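Local coordinates for sarcoplasmic calcium-binding proteins II, V, VI, and VII (PDB 2SAS), which binds calcium ions through EF-hand sites and, like parvalbumins, seems more abundant in fast-contracting muscles, though no functional relationship can be drawn from that distribution, at residues A[3-13]-A[167-178]; A[61-69]-A[75-85]. All coordinates share one frame; numbering follows the deposited sequence.

Contact 1 of 2, residues A[3-13]-A[167-178]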
loop_
_atom_site.group_PDB
_atom_site.type_symbol
_atom_site.label_atom_id
_atom_site.label_comp_id
_atom_site.label_asym_id
_atom_site.label_seq_id
_atom_site.Cartn_x
_atom_site.Cartn_y
_atom_site.Cartn_z
ATOM N N ASN A 3 -20.031 -0.325 0.354
ATOM C CA ASN A 3 -19.690 -0.487 -1.101
ATOM C C ASN A 3 -18.228 -0.912 -1.127
ATOM O O ASN A 3 -17.570 -1.012 -0.050
ATOM C CB ASN A 3 -20.074 0.775 -1.828
ATOM C CG ASN A 3 -19.394 2.055 -1.343
ATOM O OD1 ASN A 3 -18.373 1.991 -0.672
ATOM N ND2 ASN A 3 -19.930 3.219 -1.680
ATOM N N ASP A 4 -17.714 -1.106 -2.322
ATOM C CA ASP A 4 -16.370 -1.548 -2.612
ATOM C C ASP A 4 -15.347 -0.618 -1.904
ATOM O O ASP A 4 -14.546 -1.118 -1.128
ATOM C CB ASP A 4 -16.094 -1.695 -4.096
ATOM C CG ASP A 4 -16.737 -2.894 -4.758
ATOM O OD1 ASP A 4 -17.309 -3.719 -4.070
ATOM O OD2 ASP A 4 -16.721 -3.013 -6.013
ATOM N N PHE A 5 -15.469 0.644 -2.218
ATOM C CA PHE A 5 -14.675 1.745 -1.715
ATOM C C PHE A 5 -14.569 1.700 -0.191
ATOM O O PHE A 5 -13.460 1.793 0.353
ATOM C CB PHE A 5 -15.187 3.119 -2.171
ATOM C CG PHE A 5 -14.321 4.241 -1.704
ATOM C CD1 PHE A 5 -12.976 4.297 -2.075
ATOM C CD2 PHE A 5 -14.862 5.223 -0.852
ATOM C CE1 PHE A 5 -12.154 5.349 -1.582
ATOM C CE2 PHE A 5 -14.079 6.273 -0.417
ATOM C CZ PHE A 5 -12.747 6.363 -0.801
ATOM N N GLN A 6 -15.747 1.578 0.441
ATOM C CA GLN A 6 -15.777 1.505 1.889
ATOM C C GLN A 6 -14.938 0.337 2.407
ATOM O O GLN A 6 -14.178 0.460 3.364
ATOM C CB GLN A 6 -17.221 1.385 2.441
ATOM C CG GLN A 6 -17.948 2.715 2.289
ATOM C CD GLN A 6 -19.340 2.635 2.881
ATOM O OE1 GLN A 6 -19.671 3.363 3.809
ATOM N NE2 GLN A 6 -20.131 1.752 2.235
ATOM N N LYS A 7 -15.116 -0.817 1.782
ATOM C CA LYS A 7 -14.463 -2.059 2.140
ATOM C C LYS A 7 -12.964 -2.019 1.911
ATOM O O LYS A 7 -12.217 -2.711 2.648
ATOM C CB LYS A 7 -15.092 -3.288 1.471
ATOM C CG LYS A 7 -16.389 -3.653 2.202
ATOM C CD LYS A 7 -17.455 -4.211 1.286
ATOM C CE LYS A 7 -16.939 -5.341 0.436
ATOM N NZ LYS A 7 -17.967 -5.659 -0.619
ATOM N N GLN A 8 -12.590 -1.235 0.952
ATOM C CA GLN A 8 -11.173 -1.020 0.576
ATOM C C GLN A 8 -10.429 -0.310 1.719
ATOM O O GLN A 8 -9.305 -0.723 2.091
ATOM C CB GLN A 8 -11.116 -0.213 -0.687
ATOM C CG GLN A 8 -9.865 -0.095 -1.487
ATOM C CD GLN A 8 -10.005 0.927 -2.625
ATOM O OE1 GLN A 8 -10.960 0.949 -3.413
ATOM N NE2 GLN A 8 -8.970 1.770 -2.647
ATOM N N LYS A 9 -11.034 0.723 2.251
ATOM C CA LYS A 9 -10.506 1.575 3.320
ATOM C C LYS A 9 -10.581 0.810 4.618
ATOM O O LYS A 9 -9.709 1.018 5.471
ATOM C CB LYS A 9 -11.192 2.941 3.464
ATOM C CG LYS A 9 -11.386 3.637 2.101
ATOM C CD LYS A 9 -12.094 4.959 2.241
ATOM C CE LYS A 9 -13.409 4.831 3.022
ATOM N NZ LYS A 9 -14.252 6.026 2.985
ATOM N N ILE A 10 -11.619 -0.002 4.783
ATOM C CA ILE A 10 -11.692 -0.842 5.997
ATOM C C ILE A 10 -10.521 -1.842 5.976
ATOM O O ILE A 10 -9.802 -2.067 6.957
ATOM C CB ILE A 10 -13.089 -1.456 6.251
ATOM C CG1 ILE A 10 -14.089 -0.300 6.637
ATOM C CG2 ILE A 10 -12.986 -2.407 7.462
ATOM C CD1 ILE A 10 -15.581 -0.562 6.321
ATOM N N LYS A 11 -10.267 -2.435 4.835
ATOM C CA LYS A 11 -9.135 -3.370 4.710
ATOM C C LYS A 11 -7.879 -2.587 5.123
ATOM O O LYS A 11 -7.082 -3.036 5.957
ATOM C CB LYS A 11 -9.053 -3.998 3.350
ATOM C CG LYS A 11 -8.073 -5.184 3.203
ATOM C CD LYS A 11 -8.218 -6.183 4.366
ATOM C CE LYS A 11 -7.567 -7.491 3.973
ATOM N NZ LYS A 11 -6.073 -7.372 4.034
ATOM N N PHE A 12 -7.741 -1.379 4.557
ATOM C CA PHE A 12 -6.638 -0.483 4.845
ATOM C C PHE A 12 -6.368 -0.364 6.321
ATOM O O PHE A 12 -5.199 -0.556 6.717
ATOM C CB PHE A 12 -6.757 0.881 4.194
ATOM C CG PHE A 12 -5.596 1.808 4.388
ATOM C CD1 PHE A 12 -5.526 2.653 5.481
ATOM C CD2 PHE A 12 -4.568 1.819 3.430
ATOM C CE1 PHE A 12 -4.451 3.545 5.625
ATOM C CE2 PHE A 12 -3.497 2.715 3.564
ATOM C CZ PHE A 12 -3.444 3.573 4.657
ATOM N N THR A 13 -7.324 -0.030 7.133
ATOM C CA THR A 13 -7.100 0.067 8.607
ATOM C C THR A 13 -6.800 -1.268 9.239
ATOM O O THR A 13 -6.064 -1.374 10.279
ATOM C CB THR A 13 -8.352 0.777 9.249
ATOM O OG1 THR A 13 -9.457 -0.168 9.163
ATOM C CG2 THR A 13 -8.731 2.069 8.513
ATOM N N ARG A 167 -13.724 9.917 8.550
ATOM C CA ARG A 167 -14.113 9.872 7.131
ATOM C C ARG A 167 -13.500 8.690 6.399
ATOM O O ARG A 167 -14.128 8.247 5.419
ATOM C CB ARG A 167 -13.763 11.165 6.423
ATOM C CG ARG A 167 -14.525 12.379 6.986
ATOM C CD ARG A 167 -13.832 13.553 6.305
ATOM N NE ARG A 167 -14.588 14.769 6.503
ATOM C CZ ARG A 167 -15.559 15.125 5.643
ATOM N NH1 ARG A 167 -15.774 14.347 4.568
ATOM N NH2 ARG A 167 -16.246 16.242 5.834
ATOM N N LEU A 168 -12.351 8.288 6.838
ATOM C CA LEU A 168 -11.622 7.152 6.270
ATOM C C LEU A 168 -12.436 5.864 6.541
ATOM O O LEU A 168 -12.520 4.965 5.735
ATOM C CB LEU A 168 -10.262 7.025 7.007
ATOM C CG LEU A 168 -9.127 6.258 6.396
ATOM C CD1 LEU A 168 -8.473 5.298 7.412
ATOM C CD2 LEU A 168 -9.526 5.438 5.185
ATOM N N LEU A 169 -12.949 5.805 7.771
ATOM C CA LEU A 169 -13.718 4.663 8.235
ATOM C C LEU A 169 -15.151 4.656 7.669
ATOM O O LEU A 169 -15.664 3.549 7.378
ATOM C CB LEU A 169 -13.641 4.592 9.760
ATOM C CG LEU A 169 -12.669 3.670 10.464
ATOM C CD1 LEU A 169 -12.686 2.243 9.917
ATOM C CD2 LEU A 169 -11.241 4.219 10.267
ATOM N N THR A 170 -15.789 5.796 7.539
ATOM C CA THR A 170 -17.194 5.768 7.105
ATOM C C THR A 170 -17.709 6.292 5.821
ATOM O O THR A 170 -18.762 5.717 5.350
ATOM C CB THR A 170 -18.031 6.371 8.319
ATOM O OG1 THR A 170 -17.655 7.766 8.387
ATOM C CG2 THR A 170 -17.717 5.635 9.636
ATOM N N SER A 171 -17.059 7.202 5.112
ATOM C CA SER A 171 -17.636 7.754 3.886
ATOM C C SER A 171 -17.795 6.731 2.782
ATOM O O SER A 171 -16.907 5.922 2.562
ATOM C CB SER A 171 -16.827 8.924 3.321
ATOM O OG SER A 171 -16.498 9.785 4.406
ATOM N N PRO A 172 -18.922 6.896 2.108
ATOM C CA PRO A 172 -19.230 6.029 0.973
ATOM C C PRO A 172 -18.604 6.626 -0.266
ATOM O O PRO A 172 -18.809 6.062 -1.353
ATOM C CB PRO A 172 -20.761 6.003 1.011
ATOM C CG PRO A 172 -21.136 7.369 1.419
ATOM C CD PRO A 172 -20.030 7.815 2.382
ATOM N N ALA A 173 -17.842 7.705 -0.165
ATOM C CA ALA A 173 -17.201 8.409 -1.258
ATOM C C ALA A 173 -15.878 9.076 -0.911
ATOM O O ALA A 173 -15.781 9.609 0.197
ATOM C CB ALA A 173 -18.142 9.552 -1.741
ATOM N N ALA A 174 -15.002 9.149 -1.895
ATOM C CA ALA A 174 -13.679 9.770 -1.761
ATOM C C ALA A 174 -13.760 11.201 -1.278
ATOM O O ALA A 174 -14.407 12.064 -1.889
ATOM C CB ALA A 174 -12.938 9.664 -3.084
ATOM N N ASP A 175 -13.121 11.455 -0.133
ATOM C CA ASP A 175 -13.123 12.805 0.479
ATOM C C ASP A 175 -11.759 12.933 1.169
ATOM O O ASP A 175 -10.877 12.057 0.984
ATOM C CB ASP A 175 -14.344 12.898 1.385
ATOM C CG ASP A 175 -14.382 11.989 2.604
ATOM O OD1 ASP A 175 -13.460 11.219 2.905
ATOM O OD2 ASP A 175 -15.343 12.031 3.404
ATOM N N ALA A 176 -11.610 13.953 1.961
ATOM C CA ALA A 176 -10.388 14.233 2.708
ATOM C C ALA A 176 -9.892 13.077 3.547
ATOM O O ALA A 176 -8.644 13.079 3.796
ATOM C CB ALA A 176 -10.563 15.472 3.628
ATOM N N GLY A 177 -10.771 12.184 3.999
ATOM C CA GLY A 177 -10.299 11.033 4.864
ATOM C C GLY A 177 -9.338 10.222 4.015
ATOM O O GLY A 177 -8.469 9.474 4.478
ATOM N N ASN A 178 -9.387 10.340 2.703
ATOM C CA ASN A 178 -8.466 9.625 1.832
ATOM C C ASN A 178 -6.982 10.006 2.026
ATOM O O ASN A 178 -6.169 9.197 1.565
ATOM C CB ASN A 178 -8.788 9.777 0.373
ATOM C CG ASN A 178 -10.006 9.073 -0.184
ATOM O OD1 ASN A 178 -9.981 8.783 -1.390
ATOM N ND2 ASN A 178 -11.045 8.856 0.565
#

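Contact 2 of 2, residues A[61-69]-A[75-85]. With CA (calcium ion), chain C.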
loop_
_atom_site.group_PDB
_atom_site.type_symbol
_atom_site.label_atom_id
_atom_site.label_comp_id
_atom_site.label_asym_id
_atom_site.label_seq_id
_atom_site.Cartn_x
_atom_site.Cartn_y
_atom_site.Cartn_z
ATOM N N GLU A 61 -7.570 -1.481 24.871
ATOM C CA GLU A 61 -8.034 -1.344 23.490
ATOM C C GLU A 61 -8.392 -2.743 22.957
ATOM O O GLU A 61 -9.577 -2.966 22.506
ATOM C CB GLU A 61 -7.035 -0.664 22.601
ATOM C CG GLU A 61 -7.554 -0.050 21.318
ATOM C CD GLU A 61 -6.564 0.204 20.229
ATOM O OE1 GLU A 61 -5.482 0.683 20.632
ATOM O OE2 GLU A 61 -6.819 -0.047 19.061
ATOM N N TRP A 62 -7.504 -3.685 23.022
ATOM C CA TRP A 62 -7.713 -5.057 22.558
ATOM C C TRP A 62 -9.003 -5.660 23.154
ATOM O O TRP A 62 -9.816 -6.311 22.490
ATOM C CB TRP A 62 -6.524 -5.940 22.914
ATOM C CG TRP A 62 -6.679 -7.404 22.684
ATOM C CD1 TRP A 62 -6.446 -8.448 23.564
ATOM C CD2 TRP A 62 -7.160 -7.998 21.460
ATOM N NE1 TRP A 62 -6.694 -9.645 22.943
ATOM C CE2 TRP A 62 -7.145 -9.398 21.662
ATOM C CE3 TRP A 62 -7.539 -7.486 20.233
ATOM C CZ2 TRP A 62 -7.500 -10.270 20.634
ATOM C CZ3 TRP A 62 -7.900 -8.322 19.225
ATOM C CH2 TRP A 62 -7.895 -9.717 19.429
ATOM N N ARG A 63 -9.152 -5.428 24.449
ATOM C CA ARG A 63 -10.304 -5.881 25.220
ATOM C C ARG A 63 -11.585 -5.357 24.599
ATOM O O ARG A 63 -12.538 -6.116 24.394
ATOM C CB ARG A 63 -10.195 -5.452 26.672
ATOM C CG ARG A 63 -11.299 -5.834 27.619
ATOM C CD ARG A 63 -10.744 -6.457 28.876
ATOM N NE ARG A 63 -9.452 -7.113 28.638
ATOM C CZ ARG A 63 -8.324 -6.636 29.179
ATOM N NH1 ARG A 63 -8.363 -5.518 29.906
ATOM N NH2 ARG A 63 -7.156 -7.259 29.005
ATOM N N ASP A 64 -11.633 -4.079 24.291
ATOM C CA ASP A 64 -12.863 -3.505 23.700
ATOM C C ASP A 64 -13.038 -4.011 22.277
ATOM O O ASP A 64 -14.222 -4.161 21.883
ATOM C CB ASP A 64 -12.826 -1.984 23.733
ATOM C CG ASP A 64 -14.117 -1.326 23.284
ATOM O OD1 ASP A 64 -14.227 -1.072 22.065
ATOM O OD2 ASP A 64 -14.985 -1.034 24.107
ATOM N N LEU A 65 -11.966 -4.211 21.532
ATOM C CA LEU A 65 -12.154 -4.700 20.155
ATOM C C LEU A 65 -12.627 -6.168 20.223
ATOM O O LEU A 65 -13.656 -6.474 19.584
ATOM C CB LEU A 65 -10.933 -4.436 19.315
ATOM C CG LEU A 65 -10.858 -5.041 17.907
ATOM C CD1 LEU A 65 -11.874 -4.410 17.014
ATOM C CD2 LEU A 65 -9.420 -4.852 17.418
ATOM N N LYS A 66 -11.855 -6.992 20.908
ATOM C CA LYS A 66 -12.158 -8.421 21.092
ATOM C C LYS A 66 -13.611 -8.626 21.527
ATOM O O LYS A 66 -14.334 -9.468 20.965
ATOM C CB LYS A 66 -11.270 -9.056 22.158
ATOM C CG LYS A 66 -10.928 -10.511 22.053
ATOM C CD LYS A 66 -10.036 -11.026 23.162
ATOM C CE LYS A 66 -10.710 -11.274 24.488
ATOM N NZ LYS A 66 -10.965 -9.999 25.222
ATOM N N GLY A 67 -14.055 -7.911 22.519
ATOM C CA GLY A 67 -15.424 -8.006 23.048
ATOM C C GLY A 67 -16.530 -7.525 22.158
ATOM O O GLY A 67 -17.732 -7.629 22.474
ATOM N N ARG A 68 -16.229 -6.969 21.005
ATOM C CA ARG A 68 -17.200 -6.445 20.056
ATOM C C ARG A 68 -17.202 -7.167 18.710
ATOM O O ARG A 68 -18.245 -7.171 18.014
ATOM C CB ARG A 68 -16.906 -5.012 19.658
ATOM C CG ARG A 68 -17.258 -3.872 20.555
ATOM C CD ARG A 68 -16.790 -2.589 19.905
ATOM N NE ARG A 68 -16.428 -1.613 20.922
ATOM C CZ ARG A 68 -17.391 -0.941 21.570
ATOM N NH1 ARG A 68 -18.657 -1.135 21.190
ATOM N NH2 ARG A 68 -17.133 -0.062 22.537
ATOM N N ALA A 69 -16.053 -7.666 18.346
ATOM C CA ALA A 69 -15.905 -8.278 17.026
ATOM C C ALA A 69 -15.652 -9.753 17.074
ATOM O O ALA A 69 -15.925 -10.378 16.055
ATOM C CB ALA A 69 -14.794 -7.543 16.236
ATOM N N ASP A 75 -10.489 -15.423 20.843
ATOM C CA ASP A 75 -9.472 -14.374 20.992
ATOM C C ASP A 75 -8.729 -13.951 19.744
ATOM O O ASP A 75 -7.566 -13.457 19.816
ATOM C CB ASP A 75 -8.412 -14.789 22.063
ATOM C CG ASP A 75 -9.035 -14.886 23.433
ATOM O OD1 ASP A 75 -9.920 -14.077 23.726
ATOM O OD2 ASP A 75 -8.644 -15.821 24.178
ATOM N N VAL A 76 -9.301 -14.171 18.603
ATOM C CA VAL A 76 -8.712 -13.774 17.309
ATOM C C VAL A 76 -9.810 -12.947 16.622
ATOM O O VAL A 76 -10.973 -13.426 16.663
ATOM C CB VAL A 76 -8.317 -14.993 16.473
ATOM C CG1 VAL A 76 -7.600 -14.597 15.180
ATOM C CG2 VAL A 76 -7.513 -16.032 17.248
ATOM N N VAL A 77 -9.486 -11.770 16.106
ATOM C CA VAL A 77 -10.527 -11.022 15.373
ATOM C C VAL A 77 -10.140 -11.281 13.901
ATOM O O VAL A 77 -8.996 -10.964 13.505
ATOM C CB VAL A 77 -10.656 -9.561 15.740
ATOM C CG1 VAL A 77 -11.553 -8.775 14.771
ATOM C CG2 VAL A 77 -11.134 -9.298 17.167
ATOM N N SER A 78 -11.029 -11.893 13.121
ATOM C CA SER A 78 -10.593 -12.098 11.706
ATOM C C SER A 78 -11.070 -10.892 10.918
ATOM O O SER A 78 -11.811 -10.044 11.459
ATOM C CB SER A 78 -11.245 -13.400 11.196
ATOM O OG SER A 78 -12.597 -13.369 11.622
ATOM N N TRP A 79 -10.679 -10.854 9.683
ATOM C CA TRP A 79 -11.073 -9.831 8.702
ATOM C C TRP A 79 -12.600 -9.766 8.609
ATOM O O TRP A 79 -13.187 -8.687 8.717
ATOM C CB TRP A 79 -10.513 -10.153 7.318
ATOM C CG TRP A 79 -11.215 -9.361 6.248
ATOM C CD1 TRP A 79 -11.821 -9.867 5.140
ATOM C CD2 TRP A 79 -11.347 -7.936 6.178
ATOM N NE1 TRP A 79 -12.300 -8.837 4.362
ATOM C CE2 TRP A 79 -12.019 -7.650 4.973
ATOM C CE3 TRP A 79 -10.893 -6.889 6.982
ATOM C CZ2 TRP A 79 -12.281 -6.350 4.530
ATOM C CZ3 TRP A 79 -11.154 -5.582 6.547
ATOM C CH2 TRP A 79 -11.845 -5.325 5.371
ATOM N N GLU A 80 -13.196 -10.925 8.377
ATOM C CA GLU A 80 -14.659 -11.080 8.318
ATOM C C GLU A 80 -15.326 -10.559 9.572
ATOM O O GLU A 80 -16.315 -9.787 9.474
ATOM C CB GLU A 80 -15.070 -12.550 8.117
ATOM C CG GLU A 80 -14.329 -13.218 6.922
ATOM C CD GLU A 80 -12.923 -13.662 7.273
ATOM O OE1 GLU A 80 -12.568 -13.849 8.432
ATOM O OE2 GLU A 80 -12.166 -13.815 6.299
ATOM N N GLU A 81 -14.864 -10.881 10.772
ATOM C CA GLU A 81 -15.516 -10.323 11.970
ATOM C C GLU A 81 -15.276 -8.818 12.075
ATOM O O GLU A 81 -16.185 -8.076 12.509
ATOM C CB GLU A 81 -15.159 -10.980 13.281
ATOM C CG GLU A 81 -14.987 -12.517 13.178
ATOM C CD GLU A 81 -14.439 -13.121 14.426
ATOM O OE1 GLU A 81 -13.241 -13.215 14.656
ATOM O OE2 GLU A 81 -15.341 -13.456 15.198
ATOM N N TYR A 82 -14.103 -8.375 11.676
ATOM C CA TYR A 82 -13.735 -6.961 11.656
ATOM C C TYR A 82 -14.614 -6.232 10.625
ATOM O O TYR A 82 -15.020 -5.062 10.899
ATOM C CB TYR A 82 -12.228 -6.743 11.403
ATOM C CG TYR A 82 -11.691 -5.341 11.473
ATOM C CD1 TYR A 82 -11.447 -4.648 12.672
ATOM C CD2 TYR A 82 -11.505 -4.619 10.296
ATOM C CE1 TYR A 82 -11.009 -3.312 12.683
ATOM C CE2 TYR A 82 -11.033 -3.332 10.275
ATOM C CZ TYR A 82 -10.775 -2.659 11.484
ATOM O OH TYR A 82 -10.295 -1.355 11.427
ATOM N N LEU A 83 -14.897 -6.897 9.515
ATOM C CA LEU A 83 -15.779 -6.259 8.460
ATOM C C LEU A 83 -17.164 -6.096 9.087
ATOM O O LEU A 83 -17.749 -5.008 9.159
ATOM C CB LEU A 83 -15.736 -7.133 7.233
ATOM C CG LEU A 83 -15.671 -6.538 5.850
ATOM C CD1 LEU A 83 -16.171 -7.537 4.801
ATOM C CD2 LEU A 83 -16.476 -5.240 5.689
ATOM N N ALA A 84 -17.684 -7.205 9.603
ATOM C CA ALA A 84 -18.971 -7.267 10.310
ATOM C C ALA A 84 -19.092 -6.186 11.330
ATOM O O ALA A 84 -20.154 -5.547 11.407
ATOM C CB ALA A 84 -19.144 -8.639 10.970
ATOM N N MET A 85 -18.084 -5.963 12.158
ATOM C CA MET A 85 -18.090 -4.906 13.179
ATOM C C MET A 85 -18.296 -3.548 12.492
ATOM O O MET A 85 -19.118 -2.727 12.931
ATOM C CB MET A 85 -16.825 -4.871 14.015
ATOM C CG MET A 85 -16.796 -3.653 14.914
ATOM S SD MET A 85 -15.337 -3.807 16.028
ATOM C CE MET A 85 -14.086 -3.688 14.737
HETATM CA CA CA C . -12.808 -14.797 16.308
HETATM O O HOH W 1 -12.076 -15.983 14.495
#

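Contact 1 of 2, residues A[3-13]-A[167-178]
K9 sets its CG opposite its carbonyl carbon (chi1 -46°) and bends at chi3, carrying the ammonium group alongside L168 to the end of helix 158-170; F5, with CG turned away from its own backbone N (chi1 -177°), sends its ring to residues 173-174 and N178. A helix C-terminus is a favourable place for a cation, and K9 is an instance. Its NZ donates to S171 O at 2.7 Å, tilted out of the carbonyl plane, and adds a weak bond to R167 O. R167 O belongs to the last turn and S171 O lies just past it; the partial negative charge there would probably favour the ammonium group. On the way, K9 CB lies 3.5 Å from L168 CD2, the two side chains running past each other in opposite directions. Replacing K9 with an alanine is likely to deprive the S171 carbonyl of its charged mate and open a gap beside L168. The K9 chain also covers one face of the F5 ring near its rim, while the amide of N178 meets the ring edge, F5 CZ to N178 ND2 3.3 Å, with the planes 40° apart. A174 CB touches F5 CZ at 4.0 Å. At the helix start, N3 works twice: its OD1 accepts from Q6 N as an N-cap, and its ND2 donates to a lone pair of P172 O at 3.1 Å, in the carbonyl plane. Farther along, T13 CG2 meets L168 CD1 tip to tip at 3.4 Å. The arrangement is a helix-helix junction between the first and last EF-hands, joining the helix that leads into the first calcium loop to the final helix and the tail beyond it.

Contact 2 of 2, residues A[61-69]-A[75-85]
A69, at the end of helix 48-69, presses its CB against V77 CG1 at 3.8 Å and lies equally close to M85 SD, forming the tight part of the contact. M85 reaches this place with CG anti to its backbone N (chi1 172°) and then bends at chi3, so that the M85 and L65 side chains cross at about a right angle, M85 CE 3.3 Å from L65 CD1. V77 CG2 fills the angle between L65 and W62, sliding past the indole. The boundary of this packed part comes where the edge of the buried indole meets the backbone of exposed D75, W62 CZ2 to D75 O 3.3 Å. Beyond it the contact is looser and faces solvent: K66 NZ stays 4.5 Å from D75 OD1, beyond a salt bridge, although the lysine's CD and CE pass close to that oxygen. Segment 75-85 supplies two calcium ligands, V76 O and E81 OE1, each 2.3 Å from the ion, with D70, N72, D74 and a water completing the site. S78 N donates to the anti lone pair of E81 OE1, and the weak return bond from E81 N to S78 OG makes a capping box; I71 N holds E81 OE2. Helices 61-69 and 79-85 stand 88° apart, the near-perpendicular pose of a calcium-loaded EF-hand. V77 pairs through its backbone with I26, which W62 and L65 also touch, while W79 and Y82 lie against helix 4-18.

Overall arrangement
The two contacts have their centres about 19 Å apart and meet through helix 4-18, which touches both helix 158-170 and helix 79-91, the last two also meeting through L169 and W86. Along the chain the order is 3-13, then 61-69 and 75-85, and finally 167-178, so contact 2, local to the second EF-hand, falls within the long stretch bracketed by contact 1. The bridge is direct: T13 OG1 and Y82 OH are 2.7 Å apart, a probable hydrogen bond, and I10 CG2 packs on Y82 CE2 at 3.5 Å. The calcium-bound second EF-hand is thereby joined to the terminal junction, giving a compact body in which one helix links three EF-hand ranges.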